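Local coordinates for outer membrane protein Omp121 (Bacteroides thetaiotaomicron, PDB 5FQ8), which belongs to the TonB-dependent receptor family and probably takes up a nutrient across the bacterial outer membrane, at residues E703-G708 against E719-F724; M804-N809 against I819-R824. All blocks are in the same frame, centred on the assembly; numbering follows the deposited sequence.

Contact 1 (E703-G708 against E719-F724); sequences ELLISG and ELTWNF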
loop_
_atom_site.group_PDB
_atom_site.type_symbol
_atom_site.label_atom_id
_atom_site.label_comp_id
_atom_site.label_asym_id
_atom_site.label_seq_id
_atom_site.Cartn_x
_atom_site.Cartn_y
_atom_site.Cartn_z
ATOM N N GLU B 703 29.819 36.311 20.792
ATOM C CA GLU B 703 28.754 36.953 20.036
ATOM C C GLU B 703 28.922 38.450 20.191
ATOM O O GLU B 703 28.810 38.977 21.300
ATOM C CB GLU B 703 27.364 36.515 20.520
ATOM C CG GLU B 703 27.000 35.076 20.218
ATOM C CD GLU B 703 25.882 34.549 21.087
ATOM O OE1 GLU B 703 25.308 35.335 21.862
ATOM O OE2 GLU B 703 25.581 33.343 20.997
ATOM N N LEU B 704 29.172 39.128 19.084
ATOM C CA LEU B 704 29.516 40.537 19.095
ATOM C C LEU B 704 28.645 41.280 18.098
ATOM O O LEU B 704 28.517 40.857 16.947
ATOM C CB LEU B 704 30.997 40.703 18.772
ATOM C CG LEU B 704 31.543 42.016 18.253
ATOM C CD1 LEU B 704 31.297 43.090 19.270
ATOM C CD2 LEU B 704 33.014 41.823 18.022
ATOM N N LEU B 705 28.050 42.376 18.542
ATOM C CA LEU B 705 27.232 43.237 17.701
ATOM C C LEU B 705 27.689 44.683 17.857
ATOM O O LEU B 705 27.952 45.138 18.970
ATOM C CB LEU B 705 25.756 43.086 18.066
ATOM C CG LEU B 705 24.684 44.023 17.522
ATOM C CD1 LEU B 705 24.589 43.886 16.039
ATOM C CD2 LEU B 705 23.368 43.702 18.161
ATOM N N ILE B 706 27.813 45.399 16.741
ATOM C CA ILE B 706 28.197 46.811 16.757
ATOM C C ILE B 706 27.341 47.569 15.758
ATOM O O ILE B 706 27.266 47.188 14.587
ATOM C CB ILE B 706 29.681 47.020 16.414
ATOM C CG1 ILE B 706 30.561 46.455 17.506
ATOM C CG2 ILE B 706 29.976 48.478 16.264
ATOM C CD1 ILE B 706 31.955 46.282 17.061
ATOM N N SER B 707 26.710 48.648 16.207
ATOM C CA SER B 707 25.906 49.474 15.323
ATOM C C SER B 707 26.072 50.928 15.712
ATOM O O SER B 707 26.402 51.255 16.852
ATOM C CB SER B 707 24.429 49.092 15.369
ATOM O OG SER B 707 23.958 49.126 16.701
ATOM N N GLY B 708 25.836 51.798 14.739
ATOM C CA GLY B 708 25.899 53.230 14.962
ATOM C C GLY B 708 25.241 53.956 13.814
ATOM O O GLY B 708 24.898 53.364 12.789
ATOM N N GLU B 719 22.939 54.338 8.762
ATOM C CA GLU B 719 23.300 53.437 9.838
ATOM C C GLU B 719 24.207 52.344 9.302
ATOM O O GLU B 719 24.147 51.973 8.127
ATOM C CB GLU B 719 22.063 52.834 10.495
ATOM C CG GLU B 719 21.062 53.854 10.998
ATOM C CD GLU B 719 20.062 53.280 11.983
ATOM O OE1 GLU B 719 20.141 52.066 12.286
ATOM O OE2 GLU B 719 19.198 54.053 12.457
ATOM N N LEU B 720 25.069 51.853 10.173
ATOM C CA LEU B 720 25.914 50.713 9.879
ATOM C C LEU B 720 25.750 49.698 10.990
ATOM O O LEU B 720 25.653 50.051 12.167
ATOM C CB LEU B 720 27.367 51.115 9.759
ATOM C CG LEU B 720 27.734 51.870 8.497
ATOM C CD1 LEU B 720 29.029 52.574 8.726
ATOM C CD2 LEU B 720 27.860 50.897 7.364
ATOM N N THR B 721 25.715 48.438 10.616
ATOM C CA THR B 721 25.652 47.392 11.610
ATOM C C THR B 721 26.629 46.297 11.233
ATOM O O THR B 721 26.777 45.964 10.056
ATOM C CB THR B 721 24.229 46.867 11.743
ATOM O OG1 THR B 721 23.413 47.902 12.295
ATOM C CG2 THR B 721 24.192 45.665 12.644
ATOM N N TRP B 722 27.325 45.779 12.241
ATOM C CA TRP B 722 28.298 44.713 12.068
ATOM C C TRP B 722 28.117 43.742 13.217
ATOM O O TRP B 722 28.136 44.153 14.377
ATOM C CB TRP B 722 29.711 45.279 12.044
ATOM C CG TRP B 722 30.793 44.296 11.832
ATOM C CD1 TRP B 722 31.217 43.803 10.650
ATOM C CD2 TRP B 722 31.634 43.723 12.834
ATOM N NE1 TRP B 722 32.259 42.939 10.842
ATOM C CE2 TRP B 722 32.536 42.874 12.181
ATOM C CE3 TRP B 722 31.705 43.839 14.220
ATOM C CZ2 TRP B 722 33.501 42.141 12.869
ATOM C CZ3 TRP B 722 32.659 43.114 14.900
ATOM C CH2 TRP B 722 33.546 42.277 14.226
ATOM N N ASN B 723 27.919 42.467 12.900
ATOM C CA ASN B 723 27.757 41.441 13.922
ATOM C C ASN B 723 28.738 40.302 13.673
ATOM O O ASN B 723 29.013 39.954 12.523
ATOM C CB ASN B 723 26.309 40.938 13.952
ATOM C CG ASN B 723 25.866 40.351 12.636
ATOM O OD1 ASN B 723 25.872 39.144 12.470
ATOM N ND2 ASN B 723 25.477 41.198 11.695
ATOM N N PHE B 724 29.272 39.726 14.747
ATOM C CA PHE B 724 30.346 38.743 14.627
ATOM C C PHE B 724 30.122 37.576 15.575
ATOM O O PHE B 724 29.910 37.776 16.772
ATOM C CB PHE B 724 31.702 39.405 14.902
ATOM C CG PHE B 724 32.872 38.466 14.858
ATOM C CD1 PHE B 724 33.526 38.219 13.674
ATOM C CD2 PHE B 724 33.341 37.874 16.014
ATOM C CE1 PHE B 724 34.598 37.369 13.636
ATOM C CE2 PHE B 724 34.410 37.031 15.984
ATOM C CZ PHE B 724 35.043 36.777 14.795
#

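Contact 2 (M804-N809 against I819-R824); sequences MGVSTN and IDFDIR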
loop_
_atom_site.group_PDB
_atom_site.type_symbol
_atom_site.label_atom_id
_atom_site.label_comp_id
_atom_site.label_asym_id
_atom_site.label_seq_id
_atom_site.Cartn_x
_atom_site.Cartn_y
_atom_site.Cartn_z
ATOM N N MET B 804 29.848 36.183 10.087
ATOM C CA MET B 804 29.562 37.576 10.388
ATOM C C MET B 804 28.712 38.181 9.284
ATOM O O MET B 804 28.575 37.611 8.197
ATOM C CB MET B 804 30.844 38.378 10.575
ATOM C CG MET B 804 31.577 38.684 9.309
ATOM S SD MET B 804 33.071 39.582 9.673
ATOM C CE MET B 804 33.531 40.081 8.030
ATOM N N GLY B 805 28.144 39.344 9.592
ATOM C CA GLY B 805 27.319 40.082 8.651
ATOM C C GLY B 805 27.475 41.572 8.842
ATOM O O GLY B 805 27.727 42.048 9.950
ATOM N N VAL B 806 27.337 42.311 7.744
ATOM C CA VAL B 806 27.463 43.764 7.747
ATOM C C VAL B 806 26.268 44.366 7.021
ATOM O O VAL B 806 25.952 43.981 5.893
ATOM C CB VAL B 806 28.789 44.245 7.121
ATOM C CG1 VAL B 806 29.925 43.505 7.718
ATOM C CG2 VAL B 806 28.815 44.073 5.627
ATOM N N SER B 807 25.597 45.300 7.674
ATOM C CA SER B 807 24.400 45.903 7.126
ATOM C C SER B 807 24.575 47.405 7.060
ATOM O O SER B 807 25.325 47.984 7.835
ATOM C CB SER B 807 23.181 45.568 7.959
ATOM O OG SER B 807 22.749 44.257 7.681
ATOM N N THR B 808 23.871 48.023 6.131
ATOM C CA THR B 808 23.742 49.467 6.111
ATOM C C THR B 808 22.297 49.821 5.811
ATOM O O THR B 808 21.601 49.077 5.125
ATOM C CB THR B 808 24.680 50.091 5.086
ATOM O OG1 THR B 808 24.497 51.499 5.093
ATOM C CG2 THR B 808 24.393 49.571 3.708
ATOM N N ASN B 809 21.835 50.948 6.343
ATOM C CA ASN B 809 20.451 51.378 6.142
ATOM C C ASN B 809 20.417 52.891 5.959
ATOM O O ASN B 809 20.737 53.637 6.886
ATOM C CB ASN B 809 19.558 50.947 7.308
ATOM C CG ASN B 809 19.624 49.449 7.586
ATOM O OD1 ASN B 809 18.913 48.656 6.973
ATOM N ND2 ASN B 809 20.473 49.062 8.528
ATOM N N ILE B 819 21.000 47.075 2.794
ATOM C CA ILE B 819 21.935 46.200 2.109
ATOM C C ILE B 819 22.601 45.347 3.166
ATOM O O ILE B 819 23.293 45.878 4.039
ATOM C CB ILE B 819 22.989 46.981 1.316
ATOM C CG1 ILE B 819 22.309 47.846 0.273
ATOM C CG2 ILE B 819 23.885 46.033 0.608
ATOM C CD1 ILE B 819 23.257 48.508 -0.663
ATOM N N ASP B 820 22.390 44.038 3.105
ATOM C CA ASP B 820 22.964 43.131 4.084
ATOM C C ASP B 820 23.862 42.112 3.399
ATOM O O ASP B 820 23.519 41.578 2.342
ATOM C CB ASP B 820 21.866 42.446 4.874
ATOM C CG ASP B 820 20.887 43.418 5.418
ATOM O OD1 ASP B 820 20.089 43.937 4.624
ATOM O OD2 ASP B 820 20.929 43.678 6.632
ATOM N N PHE B 821 25.011 41.855 4.001
ATOM C CA PHE B 821 25.963 40.885 3.497
ATOM C C PHE B 821 26.103 39.788 4.522
ATOM O O PHE B 821 26.218 40.067 5.712
ATOM C CB PHE B 821 27.322 41.523 3.218
ATOM C CG PHE B 821 27.340 42.350 1.993
ATOM C CD1 PHE B 821 26.938 43.651 2.030
ATOM C CD2 PHE B 821 27.727 41.814 0.801
ATOM C CE1 PHE B 821 26.936 44.405 0.905
ATOM C CE2 PHE B 821 27.728 42.564 -0.324
ATOM C CZ PHE B 821 27.333 43.861 -0.276
ATOM N N ASP B 822 26.064 38.552 4.057
ATOM C CA ASP B 822 26.270 37.387 4.901
ATOM C C ASP B 822 27.665 36.877 4.627
ATOM O O ASP B 822 28.053 36.734 3.466
ATOM C CB ASP B 822 25.238 36.301 4.614
ATOM C CG ASP B 822 24.920 35.470 5.825
ATOM O OD1 ASP B 822 25.810 35.293 6.678
ATOM O OD2 ASP B 822 23.772 35.000 5.925
ATOM N N ILE B 823 28.432 36.643 5.682
ATOM C CA ILE B 823 29.805 36.195 5.521
ATOM C C ILE B 823 30.061 35.042 6.468
ATOM O O ILE B 823 30.087 35.230 7.687
ATOM C CB ILE B 823 30.819 37.315 5.755
ATOM C CG1 ILE B 823 30.654 38.387 4.695
ATOM C CG2 ILE B 823 32.212 36.759 5.685
ATOM C CD1 ILE B 823 29.809 39.509 5.142
ATOM N N ARG B 824 30.261 33.857 5.910
ATOM C CA ARG B 824 30.506 32.648 6.680
ATOM C C ARG B 824 31.732 31.993 6.089
ATOM O O ARG B 824 31.787 31.774 4.876
ATOM C CB ARG B 824 29.316 31.688 6.629
ATOM C CG ARG B 824 27.970 32.372 6.709
ATOM C CD ARG B 824 26.840 31.402 6.800
ATOM N NE ARG B 824 25.605 32.137 6.943
ATOM C CZ ARG B 824 24.426 31.589 7.166
ATOM N NH1 ARG B 824 24.315 30.278 7.278
ATOM N NH2 ARG B 824 23.363 32.362 7.281
HETATM O O HOH W 1 26.514 35.642 9.409
HETATM O O HOH W 2 18.699 45.818 6.278
#

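Contact 1 (E703-G708 against E719-F724)
Six backbone hydrogen bonds, two for each of the pairs Leu704-Phe724, Ile706-Trp722 and Gly708-Leu720, hold these antiparallel strands together. In the central pair, Ile706 N donates a hydrogen bond to Trp722 O (2.7 Å), nearly along the C=O axis, and Trp722 N answers to Ile706 O. Leu705-Asn723 and Ser707-Thr721 are the non-hydrogen-bonded pairs between. Glu703, just before them, turns away from the partner strand, and its carboxylate makes a salt bridge with Arg89.

One face is apolar and is dominated by Trp722. With CG anti to the backbone N (chi1 -178°), the end of the indole is brought close to strand 703-708. Leu704 comes to the ring edge, near the ring plane, its CD2 3.4 Å from Trp722 CZ3, while Ile706 runs alongside with CD1 3.8 Å from Trp722 CE3. An alanine in place of Trp722 would remove both contacts and would probably loosen the packing on this face. On the opposite face, that of Leu705 and Thr721, Leu705 CD1 meets Thr721 CG2 at 3.9 Å. Such a hairpin, with Glu703 paired to Arg89 of the plug domain and an apolar, aromatic-bearing face opposite, is characteristic of the 22-stranded barrel of TonB-dependent receptors.

Contact 2 (M804-N809 against I819-R824)
The backbone of this hairpin satisfies itself first: Met804-Ile823, Val806-Phe821 and Thr808-Ile819 are each hydrogen-bonded in both directions. Val806 N meets Phe821 O in the carbonyl plane, on a lone pair, at 3.2 Å, whereas Phe821 N sits 25° out of the plane of the Val806 carbonyl.

The side-chain acceptors are concentrated on the face of Asp820 and Asp822. Arg824 grips Asp822 side-on with two nitrogens: NE points to OD1 along an almost straight bond of 178°, and NH2 lies 3.0 Å from OD2 in a salt bridge. Both oxygens are approached from above the carboxylate plane. A water gives a second bond to Asp822 OD1 at 2.8 Å and a weak one to Met804 O, while Arg908 adds its own salt bridge to OD2; two cationic partners probably keep this buried carboxylate ionised. Arg824 also donates from NH1 to Ser74 OG and from NH2 to Ile73 O. A second water lies 2.9 Å from Asp820 OD1, and between it and Asn809 OD1.

On the opposite face, Thr808 OG1 is hydrogen-bonded to the indole NE1 of Trp718 and to the backbone oxygen of Glu719, and its CG2 packs against Ile819 CB at 3.8 Å. The side chains of Val806 and Phe821 cross obliquely, with Val806 CG2 3.8 Å from Phe821 CB, and Met804 CG lies beside Ile823 CB at 3.9 Å. An aspartate held between two arginines and a water on one face, with mostly apolar side chains on the other, fits a barrel-wall hairpin of a TonB-dependent receptor whose inner side meets the plug.

Overall arrangement
Contacts 1 and 2 are consecutive hairpins of the barrel wall, joined because strands 716-731 and 802-812 are neighbours; their centres are about 9 Å apart. The seam is probably hydrogen-bonded, with Thr721 O 2.7 Å from Ser807 N and Glu719 N 3.0 Å from Asn809 O. Trp722 of contact 1 also touches Val806 of contact 2, so a mostly apolar face continues from one hairpin to the next. Each hairpin also sends a polar side chain to the plug domain. Neither contact lies at a metal or lipid site; the side chain of Ile819 is about 9 Å from a bound C8E detergent, consistent with an outward-facing surface.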